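Long-range contact in N5-Carboxyaminoimidazole ribonucleotide synthetase (Staphylococcus aureus subsp. aureus, PDB 3ORQ), which catalyses the ATP-dependent conversion of 5-aminoimidazole ribonucleotide and bicarbonate to N5-carboxyaminoimidazole ribonucleotide in purine biosynthesis: residues P312-L326 against V362-E374. Numbering follows the deposited sequence.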
loop_
_atom_site.group_PDB
_atom_site.type_symbol
_atom_site.label_atom_id
_atom_site.label_comp_id
_atom_site.label_asym_id
_atom_site.label_seq_id
_atom_site.Cartn_x
_atom_site.Cartn_y
_atom_site.Cartn_z
ATOM N N PRO A 312 16.306 -5.731 -4.587
ATOM C CA PRO A 312 16.945 -5.782 -3.285
ATOM C C PRO A 312 16.724 -4.451 -2.603
ATOM O O PRO A 312 16.326 -3.472 -3.288
ATOM C CB PRO A 312 18.435 -5.921 -3.604
ATOM C CG PRO A 312 18.515 -6.494 -5.009
ATOM C CD PRO A 312 17.278 -5.869 -5.704
ATOM N N ALA A 313 16.983 -4.392 -1.283
ATOM C CA ALA A 313 16.518 -3.264 -0.505
ATOM C C ALA A 313 17.313 -3.007 0.756
ATOM O O ALA A 313 17.885 -3.909 1.346
ATOM C CB ALA A 313 15.009 -3.424 -0.175
ATOM N N VAL A 314 17.340 -1.748 1.157
ATOM C CA VAL A 314 18.037 -1.338 2.344
ATOM C C VAL A 314 17.039 -0.493 3.090
ATOM O O VAL A 314 16.608 0.571 2.602
ATOM C CB VAL A 314 19.264 -0.470 1.985
ATOM C CG1 VAL A 314 19.929 0.027 3.244
ATOM C CG2 VAL A 314 20.254 -1.273 1.195
HETATM N N MSE A 315 16.621 -0.967 4.247
HETATM C CA MSE A 315 15.598 -0.235 4.955
HETATM C C MSE A 315 16.210 0.366 6.220
HETATM O O MSE A 315 16.950 -0.324 6.930
HETATM C CB MSE A 315 14.485 -1.188 5.336
HETATM C CG MSE A 315 13.383 -0.487 6.141
HETATM SE SE MSE A 315 12.599 -1.672 7.443
HETATM C CE MSE A 315 12.718 -0.439 8.888
HETATM N N MSE A 316 15.911 1.636 6.494
HETATM C CA MSE A 316 16.430 2.332 7.690
HETATM C C MSE A 316 15.255 2.693 8.570
HETATM O O MSE A 316 14.255 3.201 8.070
HETATM C CB MSE A 316 17.163 3.630 7.320
HETATM C CG MSE A 316 18.217 3.509 6.240
HETATM SE SE MSE A 316 19.682 2.355 6.773
HETATM C CE MSE A 316 20.423 3.418 8.217
ATOM N N ASN A 317 15.354 2.446 9.870
ATOM C CA ASN A 317 14.362 2.990 10.796
ATOM C C ASN A 317 14.518 4.489 10.876
ATOM O O ASN A 317 15.591 5.019 10.603
ATOM C CB ASN A 317 14.539 2.395 12.182
ATOM C CG ASN A 317 13.538 1.300 12.466
ATOM O OD1 ASN A 317 12.560 1.117 11.717
ATOM N ND2 ASN A 317 13.778 0.550 13.537
ATOM N N LEU A 318 13.447 5.188 11.219
ATOM C CA LEU A 318 13.577 6.631 11.536
ATOM C C LEU A 318 13.135 6.909 12.962
ATOM O O LEU A 318 11.961 7.099 13.236
ATOM C CB LEU A 318 12.860 7.534 10.519
ATOM C CG LEU A 318 13.408 7.578 9.076
ATOM C CD1 LEU A 318 12.354 8.044 8.039
ATOM C CD2 LEU A 318 14.672 8.464 9.003
ATOM N N LEU A 319 14.088 6.910 13.888
ATOM C CA LEU A 319 13.823 7.399 15.261
ATOM C C LEU A 319 13.586 8.902 15.257
ATOM O O LEU A 319 13.911 9.568 14.286
ATOM C CB LEU A 319 14.998 7.076 16.173
ATOM C CG LEU A 319 15.395 5.613 16.147
ATOM C CD1 LEU A 319 16.677 5.330 17.037
ATOM C CD2 LEU A 319 14.168 4.782 16.554
ATOM N N GLY A 320 13.029 9.444 16.337
ATOM C CA GLY A 320 12.837 10.901 16.454
ATOM C C GLY A 320 14.090 11.699 16.085
ATOM O O GLY A 320 14.014 12.723 15.405
ATOM N N LYS A 321 15.255 11.201 16.498
ATOM C CA LYS A 321 16.509 11.914 16.284
ATOM C C LYS A 321 16.927 11.846 14.826
ATOM O O LYS A 321 17.607 12.753 14.331
ATOM C CB LYS A 321 17.630 11.368 17.191
ATOM C CG LYS A 321 18.092 9.943 16.827
ATOM C CD LYS A 321 19.174 9.475 17.791
ATOM C CE LYS A 321 19.516 8.014 17.599
ATOM N NZ LYS A 321 20.850 7.665 18.147
ATOM N N ASP A 322 16.523 10.780 14.134
ATOM C CA ASP A 322 16.800 10.685 12.716
ATOM C C ASP A 322 15.993 11.747 11.942
ATOM O O ASP A 322 16.529 12.383 11.016
ATOM C CB ASP A 322 16.522 9.276 12.211
ATOM C CG ASP A 322 17.318 8.229 12.962
ATOM O OD1 ASP A 322 18.517 8.483 13.167
ATOM O OD2 ASP A 322 16.761 7.166 13.349
ATOM N N LEU A 323 14.729 11.957 12.336
ATOM C CA LEU A 323 13.917 13.062 11.784
ATOM C C LEU A 323 14.579 14.412 12.035
ATOM O O LEU A 323 14.620 15.247 11.131
ATOM C CB LEU A 323 12.483 13.078 12.336
ATOM C CG LEU A 323 11.613 11.840 12.076
ATOM C CD1 LEU A 323 10.197 12.142 12.465
ATOM C CD2 LEU A 323 11.699 11.295 10.622
ATOM N N ASP A 324 15.104 14.622 13.249
ATOM C CA ASP A 324 15.769 15.908 13.565
ATOM C C ASP A 324 16.863 16.213 12.547
ATOM O O ASP A 324 16.860 17.288 11.932
ATOM C CB ASP A 324 16.332 15.933 14.989
ATOM C CG ASP A 324 15.246 15.922 16.041
ATOM O OD1 ASP A 324 14.127 16.382 15.743
ATOM O OD2 ASP A 324 15.497 15.435 17.166
ATOM N N LEU A 325 17.766 15.235 12.381
ATOM C CA LEU A 325 18.819 15.216 11.365
ATOM C C LEU A 325 18.343 15.330 9.903
ATOM O O LEU A 325 18.926 16.095 9.116
ATOM C CB LEU A 325 19.645 13.932 11.519
ATOM C CG LEU A 325 20.914 13.733 10.659
ATOM C CD1 LEU A 325 21.949 14.851 10.995
ATOM C CD2 LEU A 325 21.572 12.353 10.868
ATOM N N LEU A 326 17.306 14.567 9.516
ATOM C CA LEU A 326 17.095 14.327 8.076
ATOM C C LEU A 326 15.859 14.940 7.422
ATOM O O LEU A 326 15.797 15.029 6.181
ATOM C CB LEU A 326 17.179 12.816 7.757
ATOM C CG LEU A 326 18.519 12.145 8.049
ATOM C CD1 LEU A 326 18.407 10.610 8.085
ATOM C CD2 LEU A 326 19.555 12.571 7.014
ATOM N N VAL A 362 23.397 -3.017 -3.216
ATOM C CA VAL A 362 23.175 -2.961 -1.775
ATOM C C VAL A 362 24.402 -2.443 -1.027
ATOM O O VAL A 362 24.290 -1.603 -0.139
ATOM C CB VAL A 362 22.760 -4.354 -1.252
ATOM C CG1 VAL A 362 22.777 -4.364 0.203
ATOM C CG2 VAL A 362 21.316 -4.762 -1.789
ATOM N N ASN A 363 25.581 -2.947 -1.373
ATOM C CA ASN A 363 26.790 -2.565 -0.636
ATOM C C ASN A 363 27.079 -1.071 -0.726
ATOM O O ASN A 363 27.417 -0.451 0.268
ATOM C CB ASN A 363 27.982 -3.430 -1.026
ATOM C CG ASN A 363 27.822 -4.878 -0.550
ATOM O OD1 ASN A 363 26.862 -5.210 0.141
ATOM N ND2 ASN A 363 28.734 -5.735 -0.934
ATOM N N GLN A 364 26.856 -0.498 -1.903
ATOM C CA GLN A 364 26.979 0.927 -2.097
ATOM C C GLN A 364 25.899 1.697 -1.338
ATOM O O GLN A 364 26.215 2.599 -0.548
ATOM C CB GLN A 364 26.903 1.275 -3.570
ATOM C CG GLN A 364 27.065 2.766 -3.820
ATOM C CD GLN A 364 28.401 3.295 -3.306
ATOM O OE1 GLN A 364 29.449 3.018 -3.881
ATOM N NE2 GLN A 364 28.365 4.051 -2.220
ATOM N N THR A 365 24.627 1.342 -1.569
ATOM C CA THR A 365 23.537 1.951 -0.824
ATOM C C THR A 365 23.812 1.917 0.681
ATOM O O THR A 365 23.556 2.898 1.378
ATOM C CB THR A 365 22.198 1.255 -1.074
ATOM O OG1 THR A 365 21.837 1.396 -2.456
ATOM C CG2 THR A 365 21.122 1.864 -0.160
ATOM N N GLU A 366 24.337 0.795 1.173
ATOM C CA GLU A 366 24.678 0.683 2.588
ATOM C C GLU A 366 25.650 1.795 3.005
ATOM O O GLU A 366 25.451 2.434 4.049
ATOM C CB GLU A 366 25.281 -0.685 2.929
ATOM C CG GLU A 366 25.551 -0.820 4.425
ATOM C CD GLU A 366 26.232 -2.109 4.796
ATOM O OE1 GLU A 366 25.774 -2.747 5.763
ATOM O OE2 GLU A 366 27.231 -2.478 4.148
ATOM N N GLN A 367 26.677 2.025 2.182
ATOM C CA GLN A 367 27.649 3.100 2.441
ATOM C C GLN A 367 26.954 4.441 2.478
ATOM O O GLN A 367 27.142 5.207 3.418
ATOM C CB GLN A 367 28.756 3.146 1.365
ATOM C CG GLN A 367 29.831 2.084 1.518
ATOM C CD GLN A 367 30.374 2.009 2.948
ATOM O OE1 GLN A 367 30.249 0.988 3.606
ATOM N NE2 GLN A 367 30.953 3.101 3.431
ATOM N N ASP A 368 26.156 4.702 1.439
ATOM C CA ASP A 368 25.384 5.941 1.303
ATOM C C ASP A 368 24.639 6.281 2.583
ATOM O O ASP A 368 24.674 7.426 3.031
ATOM C CB ASP A 368 24.379 5.842 0.148
ATOM C CG ASP A 368 25.045 5.735 -1.222
ATOM O OD1 ASP A 368 26.290 5.861 -1.293
ATOM O OD2 ASP A 368 24.305 5.524 -2.234
HETATM N N MSE A 369 23.975 5.271 3.152
HETATM C CA MSE A 369 23.189 5.396 4.380
HETATM C C MSE A 369 24.072 5.608 5.629
HETATM O O MSE A 369 23.687 6.336 6.547
HETATM C CB MSE A 369 22.291 4.149 4.583
HETATM C CG MSE A 369 21.173 3.910 3.522
HETATM SE SE MSE A 369 20.085 5.501 3.387
HETATM C CE MSE A 369 20.774 6.269 1.746
ATOM N N TYR A 370 25.226 4.955 5.697
ATOM C CA TYR A 370 26.120 5.163 6.847
ATOM C C TYR A 370 26.507 6.634 6.944
ATOM O O TYR A 370 26.425 7.242 8.005
ATOM C CB TYR A 370 27.382 4.334 6.726
ATOM C CG TYR A 370 27.257 2.915 7.213
ATOM C CD1 TYR A 370 26.548 2.616 8.378
ATOM C CD2 TYR A 370 27.873 1.873 6.520
ATOM C CE1 TYR A 370 26.439 1.310 8.836
ATOM C CE2 TYR A 370 27.779 0.556 6.972
ATOM C CZ TYR A 370 27.061 0.286 8.132
ATOM O OH TYR A 370 26.969 -0.999 8.583
ATOM N N ALA A 371 26.891 7.199 5.803
ATOM C CA ALA A 371 27.248 8.598 5.717
ATOM C C ALA A 371 26.041 9.485 6.037
ATOM O O ALA A 371 26.180 10.527 6.659
ATOM C CB ALA A 371 27.797 8.909 4.337
ATOM N N LYS A 372 24.854 9.063 5.630
ATOM C CA LYS A 372 23.681 9.900 5.848
ATOM C C LYS A 372 23.240 9.949 7.318
ATOM O O LYS A 372 22.863 11.004 7.801
ATOM C CB LYS A 372 22.528 9.496 4.921
ATOM C CG LYS A 372 21.742 10.671 4.437
ATOM C CD LYS A 372 22.370 11.314 3.206
ATOM C CE LYS A 372 21.913 12.772 3.124
ATOM N NZ LYS A 372 22.385 13.532 1.917
ATOM N N PHE A 373 23.317 8.819 8.021
ATOM C CA PHE A 373 22.867 8.755 9.417
ATOM C C PHE A 373 23.944 9.136 10.427
ATOM O O PHE A 373 23.722 9.013 11.621
ATOM C CB PHE A 373 22.252 7.384 9.755
ATOM C CG PHE A 373 20.841 7.206 9.218
ATOM C CD1 PHE A 373 20.609 7.094 7.840
ATOM C CD2 PHE A 373 19.742 7.137 10.075
ATOM C CE1 PHE A 373 19.306 6.925 7.343
ATOM C CE2 PHE A 373 18.423 6.979 9.548
ATOM C CZ PHE A 373 18.227 6.885 8.190
ATOM N N GLU A 374 25.088 9.610 9.918
ATOM C CA GLU A 374 26.279 10.093 10.683
ATOM C C GLU A 374 27.276 8.976 10.835
ATOM O O GLU A 374 28.445 9.153 10.526
ATOM C CB GLU A 374 25.960 10.717 12.060
ATOM C CG GLU A 374 25.238 12.067 11.998
ATOM C CD GLU A 374 24.629 12.501 13.358
ATOM O OE1 GLU A 374 24.692 13.709 13.691
ATOM O OE2 GLU A 374 24.077 11.640 14.097
HETATM O O HOH W 1 21.047 9.951 13.619
#
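The ring of Phe-373 is held between Met-316 and Leu-326, with a methyl group over the centre of each face. Met-316 CE lies 3.8 Å from the centroid of the Phe-373 ring on one side. Leu-326 CD1 makes the matching CH-pi contact on the opposite face. Met-316 starts with CG beside its own backbone N (chi1 -50°), and bends at chi2 and chi3 fold the chain back so that its methyl end reaches the ring. The selenium of this selenomethionine stands oblique to the ring in a Met-aromatic contact. Met-316 CB also comes close, 3.5 Å from Phe-373 CZ.

Further packing runs along helix 362-372. Met-316 SE lies against Met-369 CB at 3.8 Å. Val-314 and Thr-365 pass alongside in opposite directions, with Val-314 CG2 3.5 Å from Thr-365 CG2. The hydroxyl of Thr-365 bonds instead to Thr-359. At the start of the helix, Val-362 CG2 meets Pro-312 CB at 3.6 Å. At the other end, Leu-325 CD2 rests over the Lys-372 carbonyl and on the CG of Glu-374, just beyond the helix.

The polar side of the contact centres on Asp-322. Its OD1 lies near the ring plane, 3.6 Å from Phe-373 CD2, with the carboxylate turned 66° from the ring. A water donates to Asp-322 OD1 and, weakly, to Phe-373 O.

The contact packs helix 362-372 on one face of the large antiparallel sheet, nearly parallel to strand 313-319 (21°), in the C-terminal domain. The two segments meet mainly by apolar packing, while Glu-366 adds salt bridges to Lys-224 and Arg-230. Asp-322 serves two ends: OD2 caps the start of helix 320-326 through Leu-319 N, and OD1 lies beside the ring edge and takes the water.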